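Local coordinates for NAD_Gly3P_dh, NAD-dependent glycerol-3-phosphate dehydrogenase (Streptosporangium roseum, PDB 5OCM), which reduces imines to amines as an NADPH-dependent imine reductase, related to the beta-hydroxyacid dehydrogenases, at the interface of chains A and B. Residues are numbered along the deposited sequence; one frame, centred on the assembly and turned at random. Chains: chain A/B, NAD_Gly3P_dh, NAD-dependent glycerol-3-phosphate dehydrogenase.

Contact 1: the interface of chains A and B. Residues chain A 283, 286; chain B 182, 185-186, 189, 254, 258.
A:Phe286 lays its ring on the long helix 165-192 of B, one of the helices through which imine reductases of the beta-hydroxyacid dehydrogenase relatives pair their all-helical C-terminal domains. With 82 Å² of its surface hidden by the partner, it contributes more than any other residue of the patch. The phenyl group comes from the short helix 283-286, near the C-terminus. Its CG stands anti to the carbonyl carbon (chi1 -59°), which turns the ring towards helix 165-192.

One face of the ring looks at the backbone of that helix: the carbonyl O of B:Asn182 and the amide N of B:His186 both lie above the plane, displaced towards the rim, the former 3.8 Å from A:Phe286 CZ. On this same side of the ring, at opposite parts of the rim, B:Leu185 CB lies 3.7 Å from A:Phe286 CD2 and B:Leu258 CD1 lies 3.7 Å from CE1, each leucine side chain meeting the phenylalanine at about a right angle. The amide plane of B:Asn182 is inclined by 55° to the ring near its far end.

Nearer the backbone, A:Phe286 CB packs against B:His186 CA at 3.9 Å and B:Ala189 CB at 4.0 Å. One turn earlier, A:Ile283 extends its CG1 branch anti to the backbone N (chi1 -173°) and sets the terminal methyl CD1 3.3 Å from the carbonyl O of B:Leu185. B:Leu185 as a whole has 20 Å² hidden.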
loop_
_atom_site.group_PDB
_atom_site.type_symbol
_atom_site.label_atom_id
_atom_site.label_comp_id
_atom_site.label_asym_id
_atom_site.label_seq_id
_atom_site.Cartn_x
_atom_site.Cartn_y
_atom_site.Cartn_z
ATOM N N ILE A 283 0.136 -14.354 -7.751
ATOM C CA ILE A 283 -1.085 -14.837 -7.165
ATOM C C ILE A 283 -1.005 -16.335 -6.857
ATOM O O ILE A 283 -1.587 -16.800 -5.847
ATOM C CB ILE A 283 -2.320 -14.584 -8.113
ATOM C CG1 ILE A 283 -3.634 -14.940 -7.455
ATOM C CG2 ILE A 283 -2.225 -15.321 -9.447
ATOM C CD1 ILE A 283 -3.960 -14.007 -6.315
ATOM N N PHE A 286 -0.035 -17.396 -3.361
ATOM C CA PHE A 286 -0.960 -17.102 -2.263
ATOM C C PHE A 286 -2.158 -18.006 -2.174
ATOM O O PHE A 286 -2.796 -18.039 -1.108
ATOM C CB PHE A 286 -1.335 -15.635 -2.272
ATOM C CG PHE A 286 -0.149 -14.721 -2.148
ATOM C CD1 PHE A 286 0.547 -14.609 -0.950
ATOM C CD2 PHE A 286 0.322 -14.029 -3.227
ATOM C CE1 PHE A 286 1.656 -13.787 -0.855
ATOM C CE2 PHE A 286 1.424 -13.204 -3.137
ATOM C CZ PHE A 286 2.133 -13.114 -1.951
ATOM N N ASN B 182 1.820 -7.700 -2.642
ATOM C CA ASN B 182 1.714 -9.048 -2.071
ATOM C C ASN B 182 0.459 -9.189 -1.209
ATOM O O ASN B 182 -0.251 -10.189 -1.291
ATOM C CB ASN B 182 2.963 -9.404 -1.239
ATOM C CG ASN B 182 4.143 -9.810 -2.088
ATOM O OD1 ASN B 182 4.012 -10.032 -3.313
ATOM N ND2 ASN B 182 5.316 -9.969 -1.422
ATOM N N LEU B 185 -2.575 -9.330 -3.419
ATOM C CA LEU B 185 -2.685 -10.673 -4.031
ATOM C C LEU B 185 -3.145 -11.738 -3.046
ATOM O O LEU B 185 -4.028 -12.547 -3.374
ATOM C CB LEU B 185 -1.405 -11.082 -4.768
ATOM C CG LEU B 185 -1.040 -10.211 -5.976
ATOM C CD1 LEU B 185 0.343 -10.527 -6.443
ATOM C CD2 LEU B 185 -2.041 -10.348 -7.130
ATOM N N HIS B 186 -2.651 -11.670 -1.819
ATOM C CA HIS B 186 -3.173 -12.565 -0.756
ATOM C C HIS B 186 -4.658 -12.346 -0.531
ATOM O O HIS B 186 -5.445 -13.318 -0.461
ATOM C CB HIS B 186 -2.335 -12.367 0.518
ATOM C CG HIS B 186 -2.845 -13.087 1.734
ATOM N ND1 HIS B 186 -3.440 -14.331 1.692
ATOM C CD2 HIS B 186 -2.792 -12.763 3.031
ATOM C CE1 HIS B 186 -3.813 -14.706 2.905
ATOM N NE2 HIS B 186 -3.388 -13.784 3.743
ATOM N N ALA B 189 -6.591 -13.830 -3.369
ATOM C CA ALA B 189 -6.637 -15.298 -3.249
ATOM C C ALA B 189 -7.691 -15.718 -2.231
ATOM O O ALA B 189 -8.476 -16.667 -2.452
ATOM C CB ALA B 189 -5.262 -15.847 -2.830
ATOM N N VAL B 254 -5.821 -20.936 2.047
ATOM C CA VAL B 254 -4.849 -20.179 1.290
ATOM C C VAL B 254 -3.579 -19.935 2.119
ATOM O O VAL B 254 -3.519 -20.282 3.283
ATOM C CB VAL B 254 -5.452 -18.830 0.771
ATOM C CG1 VAL B 254 -6.666 -19.108 -0.101
ATOM C CG2 VAL B 254 -5.784 -17.853 1.892
ATOM N N LEU B 258 2.239 -14.111 4.881
ATOM C CA LEU B 258 2.226 -12.684 5.136
ATOM C C LEU B 258 1.714 -12.282 6.521
ATOM O O LEU B 258 2.434 -11.602 7.283
ATOM C CB LEU B 258 1.468 -11.894 4.025
ATOM C CG LEU B 258 2.030 -12.013 2.599
ATOM C CD1 LEU B 258 1.132 -11.178 1.690
ATOM C CD2 LEU B 258 3.494 -11.562 2.450
#

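Contact 2: the interface of chains A and B. Residues chain A 181, 184, 202, 206, 209; chain B 213, 216-217.
B:Val216 projects from helix 198-225 of one subunit into a hollow lined by A:Phe184, A:Asn206, A:Ala202 and A:Leu181 of the other, a knob-like packing of helix on helix at the dimer interface of this imine reductase.

The ring contact is a CH-pi interaction. B:Val216 CG1 lies over the centre of the A:Phe184 face, 3.6 Å from the ring centroid. The valine places this methyl anti to its own backbone N (chi1 167°), and the two side chains cross obliquely. With the methyl centred in this way, all six ring carbons share the contact. An alanine in place of A:Phe184 would remove the aromatic face and is likely to leave B:Val216 CG1 without its CH-pi partner, opening a gap between the helices.

Other apolar packing surrounds this core. The second methyl of the valine, CG2, passes A:Leu181 CD2 at 4.0 Å, the two side chains running in opposite directions. A similar antiparallel passage brings A:Ile209 CG2 to 3.8 Å from B:Thr213 CG2. The methyl of A:Ala202 borders B:Val216 CG1 at 4.2 Å.

Polar groups meet at A:Asn206, whose amide approaches helix 198-225 of B with both of its ends. A weak hydrogen bond runs from the B:Ser217 hydroxyl OG to A:Asn206 OD1 at 3.0 Å. A:Asn206 OD1 also comes 3.2 Å from the carbonyl O of B:Thr213, a proximity of two oxygens that does not count as a bond. Within chain B, the serine hydroxyl makes a further weak bond to that same carbonyl O of B:Thr213, 3.4 Å from B:Ser217 OG. A:Asn206 ND2 lies 3.3 Å from B:Thr213 CB and also meets B:Val216 CG1.

Chain A supplies two helices, 165-192 and 198-225, and B:Thr213, B:Val216 and B:Ser217 present one side of helix 198-225 to them, within the helical C-terminal part that joins the subunits.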
loop_
_atom_site.group_PDB
_atom_site.type_symbol
_atom_site.label_atom_id
_atom_site.label_comp_id
_atom_site.label_asym_id
_atom_site.label_seq_id
_atom_site.Cartn_x
_atom_site.Cartn_y
_atom_site.Cartn_z
ATOM N N LEU A 181 1.909 -0.471 5.662
ATOM C CA LEU A 181 2.504 0.237 6.773
ATOM C C LEU A 181 3.865 -0.363 7.199
ATOM O O LEU A 181 4.798 0.385 7.497
ATOM C CB LEU A 181 1.579 0.224 8.014
ATOM C CG LEU A 181 0.318 1.100 7.874
ATOM C CD1 LEU A 181 -0.486 0.937 9.120
ATOM C CD2 LEU A 181 0.729 2.543 7.716
ATOM N N PHE A 184 6.358 0.753 4.662
ATOM C CA PHE A 184 6.637 2.166 4.867
ATOM C C PHE A 184 7.596 2.371 6.059
ATOM O O PHE A 184 8.580 3.146 5.960
ATOM C CB PHE A 184 5.355 2.979 5.147
ATOM C CG PHE A 184 5.661 4.377 5.611
ATOM C CD1 PHE A 184 6.170 5.301 4.713
ATOM C CD2 PHE A 184 5.522 4.724 6.915
ATOM C CE1 PHE A 184 6.569 6.563 5.122
ATOM C CE2 PHE A 184 5.871 6.016 7.360
ATOM C CZ PHE A 184 6.422 6.932 6.450
ATOM N N ALA A 202 7.507 10.595 3.818
ATOM C CA ALA A 202 6.069 10.279 3.675
ATOM C C ALA A 202 5.399 10.751 2.399
ATOM O O ALA A 202 4.667 9.979 1.758
ATOM C CB ALA A 202 5.272 10.693 4.905
ATOM N N ASN A 206 3.595 8.309 -0.234
ATOM C CA ASN A 206 2.167 8.409 -0.573
ATOM C C ASN A 206 1.910 8.612 -2.077
ATOM O O ASN A 206 0.989 8.008 -2.649
ATOM C CB ASN A 206 1.488 9.494 0.250
ATOM C CG ASN A 206 1.292 9.097 1.723
ATOM O OD1 ASN A 206 1.071 10.007 2.594
ATOM N ND2 ASN A 206 1.292 7.855 2.003
ATOM N N ILE A 209 2.492 5.172 -3.513
ATOM C CA ILE A 209 1.388 4.285 -3.184
ATOM C C ILE A 209 0.236 4.540 -4.137
ATOM O O ILE A 209 -0.451 3.568 -4.608
ATOM C CB ILE A 209 0.951 4.457 -1.686
ATOM C CG1 ILE A 209 1.964 3.785 -0.757
ATOM C CG2 ILE A 209 -0.419 3.834 -1.431
ATOM C CD1 ILE A 209 1.869 4.285 0.684
ATOM N N THR B 213 -2.922 5.951 3.194
ATOM C CA THR B 213 -1.947 7.044 3.049
ATOM C C THR B 213 -2.096 8.085 4.159
ATOM O O THR B 213 -1.121 8.717 4.562
ATOM C CB THR B 213 -2.031 7.761 1.677
ATOM O OG1 THR B 213 -3.287 8.368 1.502
ATOM C CG2 THR B 213 -1.760 6.835 0.568
ATOM N N VAL B 216 -0.115 6.678 6.966
ATOM C CA VAL B 216 1.318 6.875 6.712
ATOM C C VAL B 216 1.755 8.272 7.207
ATOM O O VAL B 216 2.782 8.419 7.891
ATOM C CB VAL B 216 1.636 6.690 5.210
ATOM C CG1 VAL B 216 3.027 7.181 4.861
ATOM C CG2 VAL B 216 1.489 5.238 4.814
ATOM N N SER B 217 1.026 9.300 6.789
ATOM C CA SER B 217 1.400 10.708 7.153
ATOM C C SER B 217 1.384 10.906 8.688
ATOM O O SER B 217 2.313 11.437 9.271
ATOM C CB SER B 217 0.489 11.689 6.489
ATOM O OG SER B 217 0.573 11.611 5.103
#

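Contact 1 and contact 2 lie about 21 Å apart, measured between the centres of their C-alpha atoms, along one two-fold symmetric interface. Helix 165-192 serves both: chain B offers it to the C-terminal segment of A in contact 1, while chain A offers its copy to helix 198-225 of B in contact 2. Because every contact has a twin with the chains exchanged, each copy of this helix takes part in both kinds of packing. Such reciprocal use suggests that the two subunits are intertwined, with the C-terminal end of one chain and the long helices of both tying the dimer together.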